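Local coordinates for long form salivary protein D7L1 (Anopheles stephensi, PDB 3NHI), which binds and sequesters cysteinyl leukotrienes and thromboxane A2 analogues, modulating blood feeding of female mosquitoes on vertebrate hosts, at residues D7-L12 and A266-L271; D21-G26 and T34-W39. One frame throughout, in Å; residues are numbered along the deposited sequence.

Interaction 1. Residues D7-L12 and A266-L271; sequences DAEQAL and ADYAYL. With EAH ((5S,7E,9E,11Z,14Z)-5-hydroxyicosa-7,9,11,14-tetraenoic acid), chain B.
With CG of Glu-9 turned away from the backbone N (chi1 178°) and the chain then bent at chi2 (-80°), the carboxylate reaches the hydroxyl of Tyr-268, whose ring leans back toward the first turn of helix 8-22 from the loop after helix 251-266. Tyr-268 OH donates to Glu-9 OE2 at a short 2.5 Å and meets the anti lone pair of that oxygen, the one away from OE1. The two side chains meet at about a right angle, carboxylate and ring planes 75° apart, and the carboxylate oxygen sits at the edge of the ring. One turn further along the helix, CD2 of Leu-12 packs 3.7 Å from CD2 of Tyr-268, so the phenol is gripped at its tip and along one flank. The other methyl of Leu-12, CD1, lies 3.7 Å from O2 of the bound hydroxyeicosatetraenoic acid, making this leucine a partition between ligand carboxylate and tyrosine. Each segment is also braced from within. Asp-7 and Gln-10 form a capping box at the start of the helix, where Gln-10 N donates to Asp-7 OD1 at 2.8 Å, and Asp-267 OD1 takes Ala-269 N in an Asx turn within the type I turn that carries Tyr-268. Arg-198 makes a salt bridge to Glu-9 OE2, and Lys-16 a cation-pi contact with the Tyr-268 ring. The buried OE2 thus serves a phenol and a guanidinium together, which probably stabilises the carboxylate as an anion and joins the loop after helix 251-266 to the start of helix 8-22.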
ATOM      1  N   ASP A   7      -9.206   5.759  -1.473  1.00  4.64           N
ATOM      2  CA  ASP A   7     -10.166   4.698  -1.208  1.00  4.68           C
ATOM      3  C   ASP A   7      -9.726   3.781  -0.066  1.00  4.57           C
ATOM      4  O   ASP A   7      -8.668   3.983   0.527  1.00  4.30           O
ATOM      5  CB  ASP A   7     -10.528   3.943  -2.501  1.00  5.13           C
ATOM      6  CG  ASP A   7      -9.424   3.018  -3.001  1.00  6.40           C
ATOM      7  OD1 ASP A   7      -8.625   2.493  -2.197  1.00  5.60           O
ATOM      8  OD2 ASP A   7      -9.390   2.771  -4.229  1.00  8.05           O
ATOM      9  N   ALA A   8     -10.541   2.780   0.253  1.00  4.55           N
ATOM     10  CA  ALA A   8     -10.223   1.932   1.407  1.00  4.90           C
ATOM     11  C   ALA A   8      -8.923   1.142   1.263  1.00  4.66           C
ATOM     12  O   ALA A   8      -8.187   0.978   2.252  1.00  5.02           O
ATOM     13  CB  ALA A   8     -11.388   1.000   1.719  1.00  5.14           C
ATOM     14  N   GLU A   9      -8.643   0.646   0.059  1.00  4.75           N
ATOM     15  CA  GLU A   9      -7.403  -0.082  -0.175  1.00  4.59           C
ATOM     16  C   GLU A   9      -6.195   0.853  -0.064  1.00  4.42           C
ATOM     17  O   GLU A   9      -5.153   0.473   0.476  1.00  4.22           O
ATOM     18  CB  GLU A   9      -7.412  -0.777  -1.542  1.00  4.60           C
ATOM     19  CG  GLU A   9      -6.107  -1.524  -1.884  1.00  5.77           C
ATOM     20  CD  GLU A   9      -4.975  -0.630  -2.401  1.00  5.45           C
ATOM     21  OE1 GLU A   9      -5.236   0.417  -3.033  1.00  6.13           O
ATOM     22  OE2 GLU A   9      -3.800  -1.006  -2.199  1.00  6.30           O
ATOM     23  N   GLN A  10      -6.335   2.072  -0.581  1.00  4.17           N
ATOM     24  CA  GLN A  10      -5.223   3.008  -0.560  1.00  4.04           C
ATOM     25  C   GLN A  10      -4.882   3.404   0.871  1.00  4.54           C
ATOM     26  O   GLN A  10      -3.701   3.519   1.232  1.00  4.55           O
ATOM     27  CB  GLN A  10      -5.556   4.221  -1.404  1.00  4.31           C
ATOM     28  CG  GLN A  10      -5.568   3.922  -2.883  1.00  5.90           C
ATOM     29  CD  GLN A  10      -6.053   5.127  -3.635  1.00  7.54           C
ATOM     30  OE1 GLN A  10      -7.204   5.515  -3.528  1.00  6.80           O
ATOM     31  NE2 GLN A  10      -5.142   5.789  -4.342  1.00 12.07           N
ATOM     32  N   ALA A  11      -5.909   3.599   1.692  1.00  4.57           N
ATOM     33  CA  ALA A  11      -5.689   3.880   3.111  1.00  4.94           C
ATOM     34  C   ALA A  11      -5.068   2.680   3.841  1.00  4.58           C
ATOM     35  O   ALA A  11      -4.113   2.851   4.620  1.00  4.85           O
ATOM     36  CB  ALA A  11      -6.988   4.307   3.783  1.00  5.20           C
ATOM     37  N   LEU A  12      -5.601   1.479   3.593  1.00  4.61           N
ATOM     38  CA  LEU A  12      -5.076   0.271   4.236  1.00  4.68           C
ATOM     39  C   LEU A  12      -3.607   0.057   3.885  1.00  4.72           C
ATOM     40  O   LEU A  12      -2.799  -0.339   4.742  1.00  5.00           O
ATOM     41  CB  LEU A  12      -5.907  -0.955   3.854  1.00  5.04           C
ATOM     42  CG  LEU A  12      -5.695  -2.177   4.758  1.00  5.84           C
ATOM     43  CD1 LEU A  12      -6.163  -1.926   6.194  1.00  8.01           C
ATOM     44  CD2 LEU A  12      -6.401  -3.392   4.188  1.00  7.40           C
ATOM     45  N   ALA A 266      -2.412  -9.828  -0.987  1.00  7.20           N
ATOM     46  CA  ALA A 266      -3.712 -10.385  -0.599  1.00  8.11           C
ATOM     47  C   ALA A 266      -3.988 -10.150   0.879  1.00  9.36           C
ATOM     48  O   ALA A 266      -5.132  -9.906   1.262  1.00 12.91           O
ATOM     49  CB  ALA A 266      -3.791 -11.879  -0.941  1.00  7.78           C
ATOM     50  N   ASP A 267      -2.945 -10.192   1.702  1.00  8.77           N
ATOM     51  CA  ASP A 267      -3.081 -10.072   3.147  1.00  9.12           C
ATOM     52  C   ASP A 267      -2.175  -8.938   3.622  1.00  8.52           C
ATOM     53  O   ASP A 267      -0.998  -9.146   3.909  1.00  8.34           O
ATOM     54  CB  ASP A 267      -2.690 -11.401   3.793  1.00  9.74           C
ATOM     55  CG  ASP A 267      -2.803 -11.394   5.307  1.00 11.99           C
ATOM     56  OD1 ASP A 267      -3.220 -10.382   5.914  1.00 13.40           O
ATOM     57  OD2 ASP A 267      -2.462 -12.446   5.894  1.00 15.44           O
ATOM     58  N   TYR A 268      -2.744  -7.736   3.734  1.00  8.50           N
ATOM     59  CA  TYR A 268      -1.958  -6.563   4.120  1.00  8.16           C
ATOM     60  C   TYR A 268      -1.404  -6.652   5.545  1.00  8.96           C
ATOM     61  O   TYR A 268      -0.480  -5.916   5.890  1.00  9.27           O
ATOM     62  CB  TYR A 268      -2.783  -5.286   3.924  1.00  7.84           C
ATOM     63  CG  TYR A 268      -2.818  -4.744   2.498  1.00  6.53           C
ATOM     64  CD1 TYR A 268      -2.425  -5.524   1.403  1.00  8.11           C
ATOM     65  CD2 TYR A 268      -3.258  -3.440   2.248  1.00  6.26           C
ATOM     66  CE1 TYR A 268      -2.464  -5.021   0.112  1.00  6.48           C
ATOM     67  CE2 TYR A 268      -3.320  -2.929   0.952  1.00  5.60           C
ATOM     68  CZ  TYR A 268      -2.909  -3.721  -0.112  1.00  6.13           C
ATOM     69  OH  TYR A 268      -2.935  -3.255  -1.417  1.00  6.03           O
ATOM     70  N   ALA A 269      -1.927  -7.577   6.345  1.00  9.70           N
ATOM     71  CA  ALA A 269      -1.427  -7.773   7.708  1.00 10.43           C
ATOM     72  C   ALA A 269      -0.297  -8.800   7.794  1.00 10.75           C
ATOM     73  O   ALA A 269       0.234  -9.042   8.875  1.00 11.40           O
ATOM     74  CB  ALA A 269      -2.569  -8.160   8.653  1.00 10.80           C
ATOM     75  N   TYR A 270       0.084  -9.381   6.658  1.00 10.66           N
ATOM     76  CA  TYR A 270       0.988 -10.538   6.651  1.00 11.83           C
ATOM     77  C   TYR A 270       2.270 -10.378   7.472  1.00 12.63           C
ATOM     78  O   TYR A 270       2.631 -11.280   8.233  1.00 13.56           O
ATOM     79  CB  TYR A 270       1.340 -10.965   5.216  1.00 11.34           C
ATOM     80  CG  TYR A 270       2.028 -12.305   5.192  1.00 13.04           C
ATOM     81  CD1 TYR A 270       1.282 -13.480   5.181  1.00 14.13           C
ATOM     82  CD2 TYR A 270       3.423 -12.399   5.218  1.00 13.52           C
ATOM     83  CE1 TYR A 270       1.906 -14.722   5.186  1.00 16.18           C
ATOM     84  CE2 TYR A 270       4.057 -13.636   5.218  1.00 15.64           C
ATOM     85  CZ  TYR A 270       3.290 -14.786   5.199  1.00 15.71           C
ATOM     86  OH  TYR A 270       3.907 -16.017   5.202  1.00 20.08           O
ATOM     87  N   LEU A 271       2.960  -9.251   7.313  1.00 12.90           N
ATOM     88  CA  LEU A 271       4.245  -9.035   7.984  1.00 14.26           C
ATOM     89  C   LEU A 271       4.113  -8.424   9.379  1.00 15.60           C
ATOM     90  O   LEU A 271       5.110  -8.278  10.088  1.00 15.47           O
ATOM     91  CB  LEU A 271       5.161  -8.151   7.126  1.00 13.91           C
ATOM     92  CG  LEU A 271       5.649  -8.702   5.779  1.00 13.36           C
ATOM     93  CD1 LEU A 271       6.470  -7.665   5.036  1.00 13.08           C
ATOM     94  CD2 LEU A 271       6.473  -9.970   5.965  1.00 13.65           C
TER
HETATM   95  O1  EAH B   1     -10.027  -3.076   7.102  1.00 16.83           O
HETATM   96  C1  EAH B   1      -9.323  -2.553   8.003  1.00 19.78           C
HETATM   97  O2  EAH B   1      -8.518  -3.216   8.703  1.00 20.15           O
HETATM   98  C2  EAH B   1      -9.450  -1.062   8.242  1.00 20.85           C
HETATM   99  C3  EAH B   1      -8.811  -0.657   9.572  1.00 23.82           C
HETATM  100  C4  EAH B   1      -7.364  -0.207   9.385  1.00 25.89           C
HETATM  101  C5  EAH B   1      -6.745   0.150  10.720  1.00 27.40           C
HETATM  102  O3  EAH B   1      -7.277   1.294  11.152  1.00 28.84           O
HETATM  103  C6  EAH B   1      -5.233   0.303  10.576  1.00 27.81           C
HETATM  104  C7  EAH B   1      -4.602   0.815  11.861  1.00 28.00           C
HETATM  105  C8  EAH B   1      -4.156   2.251  11.690  1.00 28.30           C
HETATM  106  C9  EAH B   1      -3.760   2.799  12.982  1.00 28.70           C
HETATM  107  C10 EAH B   1      -3.531   4.109  12.890  1.00 28.51           C
HETATM  108  C11 EAH B   1      -3.145   4.607  14.208  1.00 28.90           C
HETATM  109  C12 EAH B   1      -2.927   5.897  14.478  1.00 29.13           C
HETATM  110  C13 EAH B   1      -3.034   6.996  13.446  1.00 29.15           C
HETATM  111  C14 EAH B   1      -1.651   7.248  12.887  1.00 28.77           C
HETATM  112  C15 EAH B   1      -1.145   8.460  12.646  1.00 29.04           C
HETATM  113  C16 EAH B   1      -1.900   9.744  12.888  1.00 28.83           C
HETATM  114  C17 EAH B   1      -2.452  10.246  11.563  1.00 27.87           C
HETATM  115  C18 EAH B   1      -3.890   9.785  11.368  1.00 27.00           C
HETATM  116  C19 EAH B   1      -4.576  10.621  10.301  1.00 26.83           C
HETATM  117  C20 EAH B   1      -5.972  10.107  10.034  1.00 26.27           C

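Interaction 2. Residues D21-G26 and T34-W39; sequences DHLPSG and TLWNAW. With EAH ((5S,7E,9E,11Z,14Z)-5-hydroxyicosa-7,9,11,14-tetraenoic acid), chain B.
The hairpin of helices 8-22 and 28-37 in this odorant-binding-protein-like, all-helical fold is closed here by an apolar contact, and the second helix ends in a Schellman motif that delivers Trp-39 to the lipid pocket. Between the helices, Leu-23, the first residue to leave the helical path after His-22, lays its CD2 methyl 3.6 Å from CZ3 of Trp-36. The two side chains slide past each other in opposite directions, and the methyl meets the six-membered ring obliquely. Beside it, the carbonyl O of His-22 comes to the rim of the indole near its plane, 3.9 Å from CH2. Trp-36 has CG beside its backbone N (chi1 -59°), which sends the indole across toward the end of helix 8-22; there it also stacks on Tyr-51, like Trp-36 a thromboxane A2-binding residue.

At the helix end, Trp-39 adopts positive phi as the C-prime residue, its N bonded to Trp-36 O at 2.8 Å and Arg-40 N to Leu-35 O. The turn redirects the chain and presents the second indole to the bound hydroxyeicosatetraenoic acid. Its conjugated segment runs over one face of Trp-39, with C10 3.4 Å above the ring plane and over its centre, while Arg-128 makes a cation-pi contact with the same indole. The backbone takes part as well: Trp-36 O lies 3.2 Å from ligand C11. Both the polyene and the hydroxyl are therefore read by one residue, which also binds leukotriene C4: Trp-39 NE1 donates to the ligand hydroxyl O3 at 2.9 Å, with an N-H...O angle of 154°.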
ATOM      1  N   ASP A  21       7.276  -0.308   8.365  1.00  8.37           N
ATOM      2  CA  ASP A  21       8.472   0.512   8.379  1.00  9.23           C
ATOM      3  C   ASP A  21       8.792   1.110   9.746  1.00  9.09           C
ATOM      4  O   ASP A  21       9.899   1.616   9.950  1.00 10.05           O
ATOM      5  CB  ASP A  21       8.390   1.579   7.297  1.00  9.80           C
ATOM      6  CG  ASP A  21       8.533   0.992   5.898  1.00 10.67           C
ATOM      7  OD1 ASP A  21       8.841  -0.214   5.774  1.00 14.84           O
ATOM      8  OD2 ASP A  21       8.355   1.743   4.938  1.00 13.72           O
ATOM      9  N   HIS A  22       7.846   1.040  10.680  1.00  8.94           N
ATOM     10  CA  HIS A  22       8.037   1.693  11.989  1.00  9.17           C
ATOM     11  C   HIS A  22       7.874   0.818  13.219  1.00 10.39           C
ATOM     12  O   HIS A  22       8.383   1.166  14.276  1.00 10.19           O
ATOM     13  CB  HIS A  22       7.187   2.965  12.076  1.00  8.53           C
ATOM     14  CG  HIS A  22       7.567   3.968  11.043  1.00  8.83           C
ATOM     15  ND1 HIS A  22       8.644   4.813  11.197  1.00  7.35           N
ATOM     16  CD2 HIS A  22       7.089   4.187   9.797  1.00  7.70           C
ATOM     17  CE1 HIS A  22       8.788   5.539  10.102  1.00  8.17           C
ATOM     18  NE2 HIS A  22       7.861   5.174   9.235  1.00  7.92           N
ATOM     19  N   LEU A  23       7.179  -0.307  13.109  1.00 11.59           N
ATOM     20  CA  LEU A  23       7.118  -1.222  14.243  1.00 13.69           C
ATOM     21  C   LEU A  23       8.518  -1.697  14.605  1.00 15.08           C
ATOM     22  O   LEU A  23       9.322  -2.022  13.722  1.00 15.15           O
ATOM     23  CB  LEU A  23       6.228  -2.428  13.954  1.00 13.33           C
ATOM     24  CG  LEU A  23       4.717  -2.226  14.024  1.00 14.16           C
ATOM     25  CD1 LEU A  23       4.037  -3.443  13.424  1.00 14.68           C
ATOM     26  CD2 LEU A  23       4.226  -1.980  15.453  1.00 14.83           C
ATOM     27  N   PRO A  24       8.828  -1.719  15.908  1.00 16.87           N
ATOM     28  CA  PRO A  24      10.089  -2.342  16.289  1.00 18.76           C
ATOM     29  C   PRO A  24      10.000  -3.860  16.156  1.00 20.58           C
ATOM     30  O   PRO A  24       8.903  -4.417  16.115  1.00 20.70           O
ATOM     31  CB  PRO A  24      10.257  -1.930  17.752  1.00 19.00           C
ATOM     32  CG  PRO A  24       8.890  -1.650  18.239  1.00 17.94           C
ATOM     33  CD  PRO A  24       8.086  -1.180  17.063  1.00 16.93           C
ATOM     34  N   SER A  25      11.151  -4.515  16.059  1.00 22.81           N
ATOM     35  CA  SER A  25      11.200  -5.972  16.085  1.00 24.98           C
ATOM     36  C   SER A  25      11.454  -6.437  17.515  1.00 26.11           C
ATOM     37  O   SER A  25      11.951  -5.669  18.346  1.00 26.76           O
ATOM     38  CB  SER A  25      12.273  -6.497  15.127  1.00 25.11           C
ATOM     39  OG  SER A  25      13.507  -5.831  15.323  1.00 26.83           O
ATOM     40  N   GLY A  26      11.088  -7.681  17.804  1.00 27.36           N
ATOM     41  CA  GLY A  26      11.254  -8.238  19.141  1.00 28.85           C
ATOM     42  C   GLY A  26      10.042  -8.034  20.030  1.00 29.76           C
ATOM     43  O   GLY A  26       8.918  -7.861  19.542  1.00 29.71           O
ATOM     44  N   THR A  34      -0.410  -2.724  19.773  1.00 19.51           N
ATOM     45  CA  THR A  34      -1.634  -2.648  20.585  1.00 19.30           C
ATOM     46  C   THR A  34      -2.149  -1.212  20.714  1.00 18.01           C
ATOM     47  O   THR A  34      -3.350  -0.954  20.563  1.00 18.27           O
ATOM     48  CB  THR A  34      -1.427  -3.260  21.994  1.00 19.93           C
ATOM     49  OG1 THR A  34      -0.955  -4.606  21.865  1.00 22.17           O
ATOM     50  CG2 THR A  34      -2.726  -3.261  22.799  1.00 20.73           C
ATOM     51  N   LEU A  35      -1.240  -0.283  20.991  1.00 16.50           N
ATOM     52  CA  LEU A  35      -1.600   1.126  21.108  1.00 14.93           C
ATOM     53  C   LEU A  35      -2.023   1.705  19.759  1.00 13.68           C
ATOM     54  O   LEU A  35      -3.052   2.374  19.661  1.00 12.35           O
ATOM     55  CB  LEU A  35      -0.445   1.930  21.725  1.00 15.12           C
ATOM     56  CG  LEU A  35      -0.279   1.776  23.246  1.00 15.64           C
ATOM     57  CD1 LEU A  35       1.116   2.193  23.690  1.00 16.43           C
ATOM     58  CD2 LEU A  35      -1.342   2.565  24.007  1.00 15.41           C
ATOM     59  N   TRP A  36      -1.238   1.433  18.720  1.00 12.69           N
ATOM     60  CA  TRP A  36      -1.529   1.988  17.401  1.00 11.93           C
ATOM     61  C   TRP A  36      -2.802   1.396  16.793  1.00 12.04           C
ATOM     62  O   TRP A  36      -3.548   2.110  16.126  1.00 11.75           O
ATOM     63  CB  TRP A  36      -0.344   1.820  16.439  1.00 11.67           C
ATOM     64  CG  TRP A  36       0.938   2.468  16.889  1.00 10.35           C
ATOM     65  CD1 TRP A  36       1.113   3.342  17.931  1.00 10.62           C
ATOM     66  CD2 TRP A  36       2.225   2.302  16.284  1.00 10.54           C
ATOM     67  NE1 TRP A  36       2.435   3.716  18.016  1.00 10.91           N
ATOM     68  CE2 TRP A  36       3.138   3.091  17.020  1.00 10.05           C
ATOM     69  CE3 TRP A  36       2.698   1.550  15.197  1.00 10.72           C
ATOM     70  CZ2 TRP A  36       4.496   3.160  16.698  1.00  9.82           C
ATOM     71  CZ3 TRP A  36       4.053   1.616  14.878  1.00 10.09           C
ATOM     72  CH2 TRP A  36       4.935   2.412  15.629  1.00  9.53           C
ATOM     73  N   ASN A  37      -3.042   0.101  17.011  1.00 12.25           N
ATOM     74  CA  ASN A  37      -4.275  -0.548  16.557  1.00 12.56           C
ATOM     75  C   ASN A  37      -5.504   0.137  17.146  1.00 11.86           C
ATOM     76  O   ASN A  37      -6.559   0.193  16.507  1.00 11.85           O
ATOM     77  CB  ASN A  37      -4.303  -2.033  16.945  1.00 13.42           C
ATOM     78  CG  ASN A  37      -3.490  -2.918  16.010  1.00 16.09           C
ATOM     79  OD1 ASN A  37      -2.927  -2.462  15.015  1.00 18.83           O
ATOM     80  ND2 ASN A  37      -3.435  -4.207  16.332  1.00 19.22           N
ATOM     81  N   ALA A  38      -5.354   0.664  18.360  1.00 11.23           N
ATOM     82  CA  ALA A  38      -6.428   1.376  19.042  1.00 10.91           C
ATOM     83  C   ALA A  38      -6.443   2.861  18.675  1.00 10.37           C
ATOM     84  O   ALA A  38      -7.184   3.644  19.271  1.00 11.07           O
ATOM     85  CB  ALA A  38      -6.295   1.198  20.551  1.00 11.40           C
ATOM     86  N   TRP A  39      -5.627   3.243  17.690  1.00 10.03           N
ATOM     87  CA  TRP A  39      -5.524   4.638  17.235  1.00  9.81           C
ATOM     88  C   TRP A  39      -5.102   5.594  18.361  1.00 10.25           C
ATOM     89  O   TRP A  39      -5.582   6.725  18.468  1.00 10.51           O
ATOM     90  CB  TRP A  39      -6.804   5.087  16.503  1.00  9.66           C
ATOM     91  CG  TRP A  39      -6.874   4.560  15.092  1.00  9.39           C
ATOM     92  CD1 TRP A  39      -6.997   3.253  14.706  1.00 10.30           C
ATOM     93  CD2 TRP A  39      -6.822   5.332  13.890  1.00  9.16           C
ATOM     94  NE1 TRP A  39      -7.027   3.165  13.332  1.00 11.02           N
ATOM     95  CE2 TRP A  39      -6.919   4.428  12.804  1.00  8.71           C
ATOM     96  CE3 TRP A  39      -6.700   6.704  13.622  1.00  9.14           C
ATOM     97  CZ2 TRP A  39      -6.901   4.856  11.466  1.00  8.86           C
ATOM     98  CZ3 TRP A  39      -6.683   7.131  12.288  1.00  9.11           C
ATOM     99  CH2 TRP A  39      -6.781   6.206  11.230  1.00  8.79           C
TER
HETATM  100  O1  EAH B   1     -10.027  -3.076   7.102  1.00 16.83           O
HETATM  101  C1  EAH B   1      -9.323  -2.553   8.003  1.00 19.78           C
HETATM  102  O2  EAH B   1      -8.518  -3.216   8.703  1.00 20.15           O
HETATM  103  C2  EAH B   1      -9.450  -1.062   8.242  1.00 20.85           C
HETATM  104  C3  EAH B   1      -8.811  -0.657   9.572  1.00 23.82           C
HETATM  105  C4  EAH B   1      -7.364  -0.207   9.385  1.00 25.89           C
HETATM  106  C5  EAH B   1      -6.745   0.150  10.720  1.00 27.40           C
HETATM  107  O3  EAH B   1      -7.277   1.294  11.152  1.00 28.84           O
HETATM  108  C6  EAH B   1      -5.233   0.303  10.576  1.00 27.81           C
HETATM  109  C7  EAH B   1      -4.602   0.815  11.861  1.00 28.00           C
HETATM  110  C8  EAH B   1      -4.156   2.251  11.690  1.00 28.30           C
HETATM  111  C9  EAH B   1      -3.760   2.799  12.982  1.00 28.70           C
HETATM  112  C10 EAH B   1      -3.531   4.109  12.890  1.00 28.51           C
HETATM  113  C11 EAH B   1      -3.145   4.607  14.208  1.00 28.90           C
HETATM  114  C12 EAH B   1      -2.927   5.897  14.478  1.00 29.13           C
HETATM  115  C13 EAH B   1      -3.034   6.996  13.446  1.00 29.15           C
HETATM  116  C14 EAH B   1      -1.651   7.248  12.887  1.00 28.77           C
HETATM  117  C15 EAH B   1      -1.145   8.460  12.646  1.00 29.04           C
HETATM  118  C16 EAH B   1      -1.900   9.744  12.888  1.00 28.83           C
HETATM  119  C17 EAH B   1      -2.452  10.246  11.563  1.00 27.87           C
HETATM  120  C18 EAH B   1      -3.890   9.785  11.368  1.00 27.00           C
HETATM  121  C19 EAH B   1      -4.576  10.621  10.301  1.00 26.83           C
HETATM  122  C20 EAH B   1      -5.972  10.107  10.034  1.00 26.27           C

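Helix 8-22 ties the two contacts together: interaction 1 uses its first turns and interaction 2 its last. Their centres are about 15 Å apart and their nearest atoms about 6 Å, so they do not touch directly, but the same ligand spans them. Interaction 1 meets it at the carboxylate end, through Leu-12, whose side chain lies about 4 Å from that of Lys-151; interaction 2 meets it along the hydroxyl and polyene. Lys-151 NZ and Gly-133 O add further hydrogen bonds to the ligand. One contact joins distant parts of the sequence near the centre of the chain; the other joins neighbouring helices, its own centre about 17 Å from that of the chain.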